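Local coordinates for putative glucose-6-phosphate 1-epimerase (Salmonella typhimurium, PDB 2HTA), which probably interconverts the alpha and beta anomers of glucose 6-phosphate and related hexose 6-phosphates, acting as a monomeric mutarotase of the aldose 1-epimerase family, at residues P93-W98 against P108-A113. Sequence-based numbering, arbitrary orientation.
Sequences PICWPW and PSHGFA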
ATOM      1  N   PRO A  93      -1.464   1.266   2.130  1.00 18.45           N
ATOM      2  CA  PRO A  93      -2.128   2.567   2.340  1.00 17.63           C
ATOM      3  C   PRO A  93      -2.196   3.330   1.034  1.00 16.56           C
ATOM      4  O   PRO A  93      -1.197   3.429   0.325  1.00 16.98           O
ATOM      5  CB  PRO A  93      -1.170   3.297   3.321  1.00 18.75           C
ATOM      6  CG  PRO A  93      -0.385   2.169   4.015  1.00 19.01           C
ATOM      7  CD  PRO A  93      -0.314   1.034   3.026  1.00 17.53           C
ATOM      8  N   ILE A  94      -3.374   3.875   0.708  1.00 17.10           N
ATOM      9  CA  ILE A  94      -3.552   4.784  -0.462  1.00 15.87           C
ATOM     10  C   ILE A  94      -3.307   6.202   0.071  1.00 17.57           C
ATOM     11  O   ILE A  94      -4.056   6.667   0.946  1.00 17.72           O
ATOM     12  CB  ILE A  94      -4.988   4.702  -1.049  1.00 16.24           C
ATOM     13  CG1 ILE A  94      -5.149   3.299  -1.751  1.00 14.76           C
ATOM     14  CG2 ILE A  94      -5.300   5.857  -2.096  1.00 14.70           C
ATOM     15  CD1 ILE A  94      -6.627   3.019  -2.015  1.00 14.98           C
ATOM     16  N   CYS A  95      -2.273   6.840  -0.458  1.00 16.51           N
ATOM     17  CA  CYS A  95      -1.866   8.158   0.025  1.00 17.56           C
ATOM     18  C   CYS A  95      -2.331   9.168  -0.992  1.00 17.40           C
ATOM     19  O   CYS A  95      -1.775   9.277  -2.077  1.00 18.58           O
ATOM     20  CB  CYS A  95      -0.371   8.240   0.146  1.00 16.78           C
ATOM     21  SG  CYS A  95       0.388   6.862   1.156  1.00 20.93           S
ATOM     22  N   TRP A  96      -3.345   9.917  -0.627  1.00 18.94           N
ATOM     23  CA  TRP A  96      -3.980  10.865  -1.552  1.00 17.82           C
ATOM     24  C   TRP A  96      -4.779  11.905  -0.751  1.00 18.21           C
ATOM     25  O   TRP A  96      -5.464  11.541   0.177  1.00 19.21           O
ATOM     26  CB  TRP A  96      -4.914  10.074  -2.470  1.00 17.79           C
ATOM     27  CG  TRP A  96      -5.439  10.882  -3.645  1.00 18.89           C
ATOM     28  CD1 TRP A  96      -4.933  10.921  -4.900  1.00 20.33           C
ATOM     29  CD2 TRP A  96      -6.621  11.718  -3.654  1.00 19.44           C
ATOM     30  NE1 TRP A  96      -5.685  11.783  -5.687  1.00 18.97           N
ATOM     31  CE2 TRP A  96      -6.726  12.274  -4.940  1.00 19.32           C
ATOM     32  CE3 TRP A  96      -7.576  12.060  -2.680  1.00 19.33           C
ATOM     33  CZ2 TRP A  96      -7.760  13.175  -5.296  1.00 21.64           C
ATOM     34  CZ3 TRP A  96      -8.620  12.943  -3.025  1.00 19.19           C
ATOM     35  CH2 TRP A  96      -8.691  13.488  -4.326  1.00 22.86           C
ATOM     36  N   PRO A  97      -4.806  13.198  -1.178  1.00 18.08           N
ATOM     37  CA  PRO A  97      -4.205  13.826  -2.340  1.00 18.59           C
ATOM     38  C   PRO A  97      -2.816  14.433  -2.097  1.00 18.34           C
ATOM     39  O   PRO A  97      -2.396  15.283  -2.884  1.00 17.47           O
ATOM     40  CB  PRO A  97      -5.239  14.919  -2.686  1.00 17.45           C
ATOM     41  CG  PRO A  97      -5.718  15.400  -1.313  1.00 19.85           C
ATOM     42  CD  PRO A  97      -5.618  14.171  -0.400  1.00 19.28           C
ATOM     43  N   TRP A  98      -2.095  14.007  -1.055  1.00 18.23           N
ATOM     44  CA  TRP A  98      -0.653  14.299  -0.987  1.00 19.11           C
ATOM     45  C   TRP A  98       0.123  13.134  -0.475  1.00 20.08           C
ATOM     46  O   TRP A  98      -0.430  12.267   0.198  1.00 21.68           O
ATOM     47  CB  TRP A  98      -0.307  15.605  -0.191  1.00 20.47           C
ATOM     48  CG  TRP A  98      -0.674  15.518   1.274  1.00 20.79           C
ATOM     49  CD1 TRP A  98       0.113  15.048   2.313  1.00 20.25           C
ATOM     50  CD2 TRP A  98      -1.923  15.885   1.840  1.00 19.80           C
ATOM     51  NE1 TRP A  98      -0.587  15.118   3.498  1.00 19.64           N
ATOM     52  CE2 TRP A  98      -1.834  15.636   3.247  1.00 21.20           C
ATOM     53  CE3 TRP A  98      -3.092  16.468   1.320  1.00 20.58           C
ATOM     54  CZ2 TRP A  98      -2.899  15.889   4.129  1.00 20.62           C
ATOM     55  CZ3 TRP A  98      -4.159  16.722   2.210  1.00 22.30           C
ATOM     56  CH2 TRP A  98      -4.048  16.426   3.592  1.00 22.20           C
ATOM     57  N   PRO A 108      -2.200  15.276   8.611  1.00 23.71           N
ATOM     58  CA  PRO A 108      -1.359  14.093   8.698  1.00 24.26           C
ATOM     59  C   PRO A 108      -0.514  13.919   7.438  1.00 24.02           C
ATOM     60  O   PRO A 108      -0.790  14.562   6.414  1.00 25.17           O
ATOM     61  CB  PRO A 108      -2.388  12.930   8.844  1.00 25.01           C
ATOM     62  CG  PRO A 108      -3.635  13.415   8.108  1.00 25.27           C
ATOM     63  CD  PRO A 108      -3.617  14.975   8.316  1.00 25.48           C
ATOM     64  N   SER A 109       0.491  13.062   7.512  1.00 23.75           N
ATOM     65  CA  SER A 109       1.191  12.561   6.337  1.00 23.58           C
ATOM     66  C   SER A 109       0.210  11.828   5.402  1.00 22.25           C
ATOM     67  O   SER A 109      -0.812  11.313   5.857  1.00 21.07           O
ATOM     68  CB  SER A 109       2.283  11.577   6.780  1.00 25.04           C
ATOM     69  OG  SER A 109       3.469  12.297   7.136  1.00 28.19           O
ATOM     70  N   HIS A 110       0.544  11.794   4.116  1.00 21.56           N
ATOM     71  CA  HIS A 110      -0.100  10.854   3.154  1.00 20.60           C
ATOM     72  C   HIS A 110      -1.585  11.106   2.933  1.00 21.43           C
ATOM     73  O   HIS A 110      -2.363  10.160   2.640  1.00 21.47           O
ATOM     74  CB  HIS A 110       0.164   9.388   3.550  1.00 19.70           C
ATOM     75  CG  HIS A 110       1.615   9.058   3.687  1.00 20.78           C
ATOM     76  ND1 HIS A 110       2.565   9.463   2.767  1.00 20.80           N
ATOM     77  CD2 HIS A 110       2.289   8.385   4.648  1.00 23.89           C
ATOM     78  CE1 HIS A 110       3.758   9.043   3.149  1.00 23.20           C
ATOM     79  NE2 HIS A 110       3.619   8.392   4.292  1.00 22.66           N
ATOM     80  N   GLY A 111      -1.999  12.383   3.032  1.00 19.80           N
ATOM     81  CA  GLY A 111      -3.358  12.751   2.638  1.00 20.12           C
ATOM     82  C   GLY A 111      -4.446  12.444   3.632  1.00 20.95           C
ATOM     83  O   GLY A 111      -4.192  12.367   4.851  1.00 20.51           O
ATOM     84  N   PHE A 112      -5.658  12.225   3.129  1.00 20.66           N
ATOM     85  CA  PHE A 112      -6.796  11.876   4.005  1.00 19.47           C
ATOM     86  C   PHE A 112      -7.646  10.692   3.478  1.00 19.39           C
ATOM     87  O   PHE A 112      -8.527  10.196   4.175  1.00 19.00           O
ATOM     88  CB  PHE A 112      -7.659  13.114   4.275  1.00 19.42           C
ATOM     89  CG  PHE A 112      -8.181  13.758   3.037  1.00 21.28           C
ATOM     90  CD1 PHE A 112      -7.605  14.937   2.578  1.00 19.37           C
ATOM     91  CD2 PHE A 112      -9.224  13.186   2.302  1.00 20.24           C
ATOM     92  CE1 PHE A 112      -8.093  15.560   1.445  1.00 21.49           C
ATOM     93  CE2 PHE A 112      -9.725  13.816   1.151  1.00 24.45           C
ATOM     94  CZ  PHE A 112      -9.119  15.007   0.706  1.00 23.54           C
ATOM     95  N   ALA A 113      -7.382  10.248   2.250  1.00 17.65           N
ATOM     96  CA  ALA A 113      -8.195   9.124   1.695  1.00 18.57           C
ATOM     97  C   ALA A 113      -8.084   7.824   2.500  1.00 18.26           C
ATOM     98  O   ALA A 113      -9.045   7.063   2.586  1.00 19.79           O
ATOM     99  CB  ALA A 113      -7.801   8.909   0.247  1.00 17.97           C
TER
HETATM  100  O   HOH W   1      -4.593   9.012   2.102  1.00 18.06           O
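Trp98 lies flat against the backbone of Gly111 where, in this galactose-mutarotase-like beta-sandwich, the loop following strand 94-95 folds back beside the active site. Gly111 CA sits 3.4 Å from the centroid of the six-membered ring of Trp98, 17° off its normal, a CH-pi contact made over the face. Rotation of Trp98 CG between its backbone N and carbonyl carbon (chi1 64°) carries the indole there. Its edge is fixed too: NE1 donates to Pro108 O at 3.0 Å, with the oxygen in the ring plane and NE1 in the carbonyl plane. Gly111 CA also makes a C-H...O contact with Trp96 O at 3.5 Å.

The Phe112 ring, its CG likewise between the backbone N and the carbonyl carbon, takes Pro97, which follows a cis peptide bond, over one face, Pro97 CD lying 3.8 Å from the centroid. The Phe112 side chain also crosses that of Trp98 at about a right angle, and Tyr145, beyond the two segments, meets Phe112 edge-to-face.

On the active-site side, Cys95 SG approaches the His110 ring obliquely, 4.0 Å from its centroid, and touches His110 CB (3.5 Å). His110 packs edge-to-face with His179, inferred to be catalytic, and is near Arg114, a probable substrate-binding residue, consistent with His110 lining the sugar pocket.

A water accepts from Trp96 N and lies 2.6 Å from His110 O. Trp96 O receives two N-H groups: Phe112 N from above the carbonyl plane, and Ala113 N at 3.1 Å, nearly in line with the C=O bond (171°).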